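Local coordinates for esterase family protein (Staphylococcus aureus, PDB 7L0A), which probably hydrolyses S-formylglutathione to formate and glutathione, as a serine esterase of the alpha/beta-hydrolase fold, at residues L104-Y107 against D108-Q112; G134-K137 against F138-Q142. One frame throughout, in Å; residues are numbered along the deposited sequence.

Contact 1 of 2, residues L104-Y107 against D108-Q112; sequences LEVY and DYVHQ
Y107 and H111 lie one turn apart on helix 99-113 of this alpha/beta-hydrolase fold, and their rings form an offset face-to-face stack. The centroids are 3.8 Å apart and the planes 23° from parallel. H111 CE1 sits over one face of the tyrosine, toward the rim, at 3.2 Å from Y107 CE2, while Y107 CZ lies over a face of the imidazole, again toward the rim. H111 has CG opposite its own carbonyl carbon (chi1 -74°), which turns the imidazole back along the helix.

That turn lets H111 ND1 donate to Y107 O at 2.7 Å, with the oxygen near the plane of the imidazole. The same carbonyl takes the regular helical bond from H111 N, and the two donors arrive from opposite faces of its plane. With H111 NE2 hydrogen-bonded to N123, both ring nitrogens have partners and the rotation of the imidazole is fixed. Histidine suits a buried position with two polar neighbours and an aromatic one; the tyrosine ring also makes a cation-pi contact with K145.

On the side facing the sheet, V106 CG1 and V110 CG1 approach to 4.3 Å, and both valines pack on I81 of strand 79-83, where compact branched side chains fit between helix and sheet. The Y109 ring stacks on F38 of the second subunit. D108, partly exposed, packs on S40 of that subunit, a border position where a charged group can remain in reach of solvent. Its amide makes the routine helical bond to L104 O; its side chain, with CG beside the backbone N, sets CG 3.4 Å from L104 O. The carboxylate, turned 75° from the Y107 ring, brings OD1 to 3.5 Å from Y107 CD1.

Contact 2 of 2, residues G134-K137 against F138-Q142; sequences GTIK and FALTQ
With chi1 of 62°, T141 holds its hydroxyl between its backbone N and carbonyl carbon, turned back to K137, and OG1 donates to K137 O at 2.7 Å from above the carbonyl plane. F138, by contrast, has CG opposite its carbonyl carbon, which swings the ring back along the helix until CD2 makes a close C-H contact, 2.9 Å from G134 O. The hydrogen bond to that oxygen comes from F138 N. The phenyl ring also meets Y100 and packs on I103 of helix 99-113, an aromatic filling the join between two helices.

The K137 carbonyl gathers further, weak bonds from T141 N and L140 N. Threonine suits this last turn of the helix, where its hydroxyl supplements backbone bonds of poor geometry. The residues belong to helix 130-141 of the beta-alpha-beta unit between strands 123-128 and 148-152, the helix that follows the probable nucleophile elbow carrying S129. T135 faces strand 148-152 and hydrogen-bonds through OG1 to G131 O, one turn earlier.

I136 and L140 project together from one flank, and I136 CG1 meets L140 CD1 at 3.9 Å. Their apolar branches suit a buried place, with L140 resting on L191 and L192 of helix 188-197. K137 extends its long aliphatic chain past Y100 and L191, delivering NZ to the carbonyl oxygen of E185.

Contacts 1 and 2 are both largely buried, single-helix contacts on neighbouring helices, 99-113 and 130-141, with centres about 16 Å apart. The helices meet where L104 packs on F138 and Q142, and K145 joins them further by serving both Y107 of contact 1 and Q142 of contact 2. In each, a side-chain donor four residues on reinforces a backbone carbonyl, an imidazole in one and a hydroxyl in the other. Contact 1 adds aromatic stacking and borders the second subunit, away from the predicted catalytic residues. Contact 2 lies nearer the centre of the chain, touches no other protein chain, adds an isoleucine-leucine contact, and follows the predicted nucleophile S129.

Contact 1 of 2, residues L104-Y107 against D108-Q112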
loop_
_atom_site.group_PDB
_atom_site.type_symbol
_atom_site.label_atom_id
_atom_site.label_comp_id
_atom_site.label_asym_id
_atom_site.label_seq_id
_atom_site.Cartn_x
_atom_site.Cartn_y
_atom_site.Cartn_z
ATOM N N LEU B 104 8.659 -9.107 11.909
ATOM C CA LEU B 104 7.480 -9.051 12.771
ATOM C C LEU B 104 6.842 -7.665 12.730
ATOM O O LEU B 104 5.620 -7.543 12.840
ATOM C CB LEU B 104 7.843 -9.473 14.189
ATOM C CG LEU B 104 8.181 -10.958 14.277
ATOM C CD1 LEU B 104 8.649 -11.280 15.680
ATOM C CD2 LEU B 104 7.015 -11.855 13.921
ATOM N N GLU B 105 7.647 -6.615 12.561
ATOM C CA GLU B 105 7.102 -5.280 12.346
ATOM C C GLU B 105 6.293 -5.227 11.058
ATOM O O GLU B 105 5.189 -4.665 11.038
ATOM C CB GLU B 105 8.235 -4.258 12.308
ATOM C CG GLU B 105 7.775 -2.891 11.760
ATOM C CD GLU B 105 8.926 -1.952 11.496
ATOM O OE1 GLU B 105 9.217 -1.707 10.338
ATOM O OE2 GLU B 105 9.603 -1.529 12.488
ATOM N N VAL B 106 6.836 -5.778 9.964
ATOM C CA VAL B 106 6.097 -5.773 8.700
ATOM C C VAL B 106 4.760 -6.480 8.893
ATOM O O VAL B 106 3.702 -5.985 8.471
ATOM C CB VAL B 106 6.915 -6.418 7.567
ATOM C CG1 VAL B 106 6.069 -6.549 6.330
ATOM C CG2 VAL B 106 8.155 -5.590 7.270
ATOM N N TYR B 107 4.795 -7.648 9.538
ATOM C CA TYR B 107 3.580 -8.398 9.822
ATOM C C TYR B 107 2.563 -7.523 10.550
ATOM O O TYR B 107 1.398 -7.415 10.130
ATOM C CB TYR B 107 3.906 -9.654 10.651
ATOM C CG TYR B 107 2.683 -10.491 10.954
ATOM C CD1 TYR B 107 1.787 -10.125 11.964
ATOM C CD2 TYR B 107 2.406 -11.640 10.222
ATOM C CE1 TYR B 107 0.624 -10.881 12.189
ATOM C CE2 TYR B 107 1.278 -12.412 10.472
ATOM C CZ TYR B 107 0.389 -12.027 11.442
ATOM O OH TYR B 107 -0.756 -12.773 11.673
ATOM N N ASP B 108 2.995 -6.876 11.631
ATOM C CA ASP B 108 2.077 -6.087 12.441
ATOM C C ASP B 108 1.526 -4.913 11.638
ATOM O O ASP B 108 0.316 -4.657 11.658
ATOM C CB ASP B 108 2.783 -5.607 13.706
ATOM C CG ASP B 108 2.964 -6.711 14.745
ATOM O OD1 ASP B 108 2.388 -7.815 14.590
ATOM O OD2 ASP B 108 3.698 -6.456 15.729
ATOM N N TYR B 109 2.400 -4.193 10.918
ATOM C CA TYR B 109 2.000 -2.998 10.180
ATOM C C TYR B 109 0.962 -3.330 9.104
ATOM O O TYR B 109 -0.094 -2.689 9.009
ATOM C CB TYR B 109 3.258 -2.360 9.571
ATOM C CG TYR B 109 3.109 -1.097 8.760
ATOM C CD1 TYR B 109 2.318 -0.030 9.192
ATOM C CD2 TYR B 109 3.809 -0.951 7.577
ATOM C CE1 TYR B 109 2.200 1.120 8.452
ATOM C CE2 TYR B 109 3.696 0.198 6.821
ATOM C CZ TYR B 109 2.900 1.238 7.285
ATOM O OH TYR B 109 2.809 2.393 6.526
ATOM N N VAL B 110 1.230 -4.364 8.301
ATOM C CA VAL B 110 0.300 -4.621 7.197
ATOM C C VAL B 110 -1.011 -5.182 7.713
ATOM O O VAL B 110 -2.057 -4.975 7.092
ATOM C CB VAL B 110 0.917 -5.541 6.128
ATOM C CG1 VAL B 110 2.158 -4.854 5.522
ATOM C CG2 VAL B 110 1.228 -6.944 6.623
ATOM N N HIS B 111 -0.998 -5.905 8.836
ATOM C CA HIS B 111 -2.256 -6.391 9.401
ATOM C C HIS B 111 -3.041 -5.276 10.085
ATOM O O HIS B 111 -4.272 -5.368 10.158
ATOM C CB HIS B 111 -2.045 -7.543 10.369
ATOM C CG HIS B 111 -1.712 -8.845 9.692
ATOM N ND1 HIS B 111 -0.443 -9.144 9.241
ATOM C CD2 HIS B 111 -2.469 -9.931 9.432
ATOM C CE1 HIS B 111 -0.441 -10.359 8.713
ATOM N NE2 HIS B 111 -1.663 -10.859 8.831
ATOM N N GLN B 112 -2.387 -4.200 10.511
ATOM C CA GLN B 112 -3.133 -3.047 11.005
ATOM C C GLN B 112 -3.751 -2.236 9.879
ATOM O O GLN B 112 -4.908 -1.810 9.980
ATOM C CB GLN B 112 -2.253 -2.136 11.868
ATOM C CG GLN B 112 -1.773 -2.735 13.180
ATOM C CD GLN B 112 -2.894 -3.028 14.158
ATOM O OE1 GLN B 112 -3.482 -2.112 14.718
ATOM N NE2 GLN B 112 -3.181 -4.305 14.375
#

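Contact 2 of 2, residues G134-K137 against F138-Q142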
loop_
_atom_site.group_PDB
_atom_site.type_symbol
_atom_site.label_atom_id
_atom_site.label_comp_id
_atom_site.label_asym_id
_atom_site.label_seq_id
_atom_site.Cartn_x
_atom_site.Cartn_y
_atom_site.Cartn_z
ATOM N N GLY B 134 14.848 -17.779 7.380
ATOM C CA GLY B 134 13.844 -16.957 8.047
ATOM C C GLY B 134 12.556 -17.717 8.299
ATOM O O GLY B 134 11.988 -17.667 9.400
ATOM N N THR B 135 12.069 -18.426 7.271
ATOM C CA THR B 135 10.810 -19.135 7.400
ATOM C C THR B 135 10.844 -20.134 8.537
ATOM O O THR B 135 9.920 -20.179 9.364
ATOM C CB THR B 135 10.444 -19.832 6.093
ATOM O OG1 THR B 135 10.168 -18.826 5.110
ATOM C CG2 THR B 135 9.182 -20.672 6.237
ATOM N N ILE B 136 11.898 -20.966 8.595
ATOM C CA ILE B 136 11.977 -21.977 9.645
ATOM C C ILE B 136 12.206 -21.329 11.008
ATOM O O ILE B 136 11.659 -21.799 12.017
ATOM C CB ILE B 136 13.050 -23.030 9.318
ATOM C CG1 ILE B 136 12.871 -24.285 10.187
ATOM C CG2 ILE B 136 14.459 -22.531 9.482
ATOM C CD1 ILE B 136 11.629 -25.082 9.867
ATOM N N LYS B 137 12.939 -20.206 11.058
ATOM C CA LYS B 137 13.094 -19.530 12.356
ATOM C C LYS B 137 11.743 -19.004 12.863
ATOM O O LYS B 137 11.423 -19.147 14.046
ATOM C CB LYS B 137 14.111 -18.397 12.250
ATOM C CG LYS B 137 14.211 -17.579 13.516
ATOM C CD LYS B 137 15.530 -16.841 13.657
ATOM C CE LYS B 137 15.603 -16.174 15.047
ATOM N NZ LYS B 137 16.974 -15.738 15.432
ATOM N N PHE B 138 10.932 -18.401 11.990
ATOM C CA PHE B 138 9.617 -17.918 12.409
ATOM C C PHE B 138 8.676 -19.071 12.718
ATOM O O PHE B 138 7.876 -18.975 13.651
ATOM C CB PHE B 138 9.018 -16.973 11.345
ATOM C CG PHE B 138 9.749 -15.656 11.247
ATOM C CD1 PHE B 138 9.780 -14.776 12.318
ATOM C CD2 PHE B 138 10.417 -15.320 10.089
ATOM C CE1 PHE B 138 10.479 -13.588 12.227
ATOM C CE2 PHE B 138 11.117 -14.123 9.977
ATOM C CZ PHE B 138 11.158 -13.271 11.061
ATOM N N ALA B 139 8.766 -20.174 11.974
ATOM C CA ALA B 139 7.948 -21.340 12.294
ATOM C C ALA B 139 8.215 -21.866 13.699
ATOM O O ALA B 139 7.281 -22.344 14.358
ATOM C CB ALA B 139 8.192 -22.463 11.287
ATOM N N LEU B 140 9.457 -21.786 14.162
ATOM C CA LEU B 140 9.841 -22.365 15.436
ATOM C C LEU B 140 9.846 -21.372 16.589
ATOM O O LEU B 140 10.023 -21.805 17.728
ATOM C CB LEU B 140 11.228 -23.012 15.325
ATOM C CG LEU B 140 11.384 -24.144 14.302
ATOM C CD1 LEU B 140 12.817 -24.560 14.046
ATOM C CD2 LEU B 140 10.578 -25.382 14.736
ATOM N N THR B 141 9.658 -20.080 16.328
ATOM C CA THR B 141 9.559 -19.056 17.372
ATOM C C THR B 141 8.228 -18.313 17.391
ATOM O O THR B 141 7.884 -17.722 18.425
ATOM C CB THR B 141 10.693 -18.027 17.229
ATOM O OG1 THR B 141 10.568 -17.369 15.952
ATOM C CG2 THR B 141 12.064 -18.712 17.350
ATOM N N GLN B 142 7.497 -18.292 16.279
ATOM C CA GLN B 142 6.200 -17.650 16.141
ATOM C C GLN B 142 5.155 -18.649 15.641
ATOM O O GLN B 142 4.308 -18.315 14.793
ATOM C CB GLN B 142 6.314 -16.459 15.193
ATOM C CG GLN B 142 7.273 -15.386 15.683
ATOM C CD GLN B 142 6.680 -14.535 16.791
ATOM O OE1 GLN B 142 5.470 -14.280 16.816
ATOM N NE2 GLN B 142 7.529 -14.063 17.685
#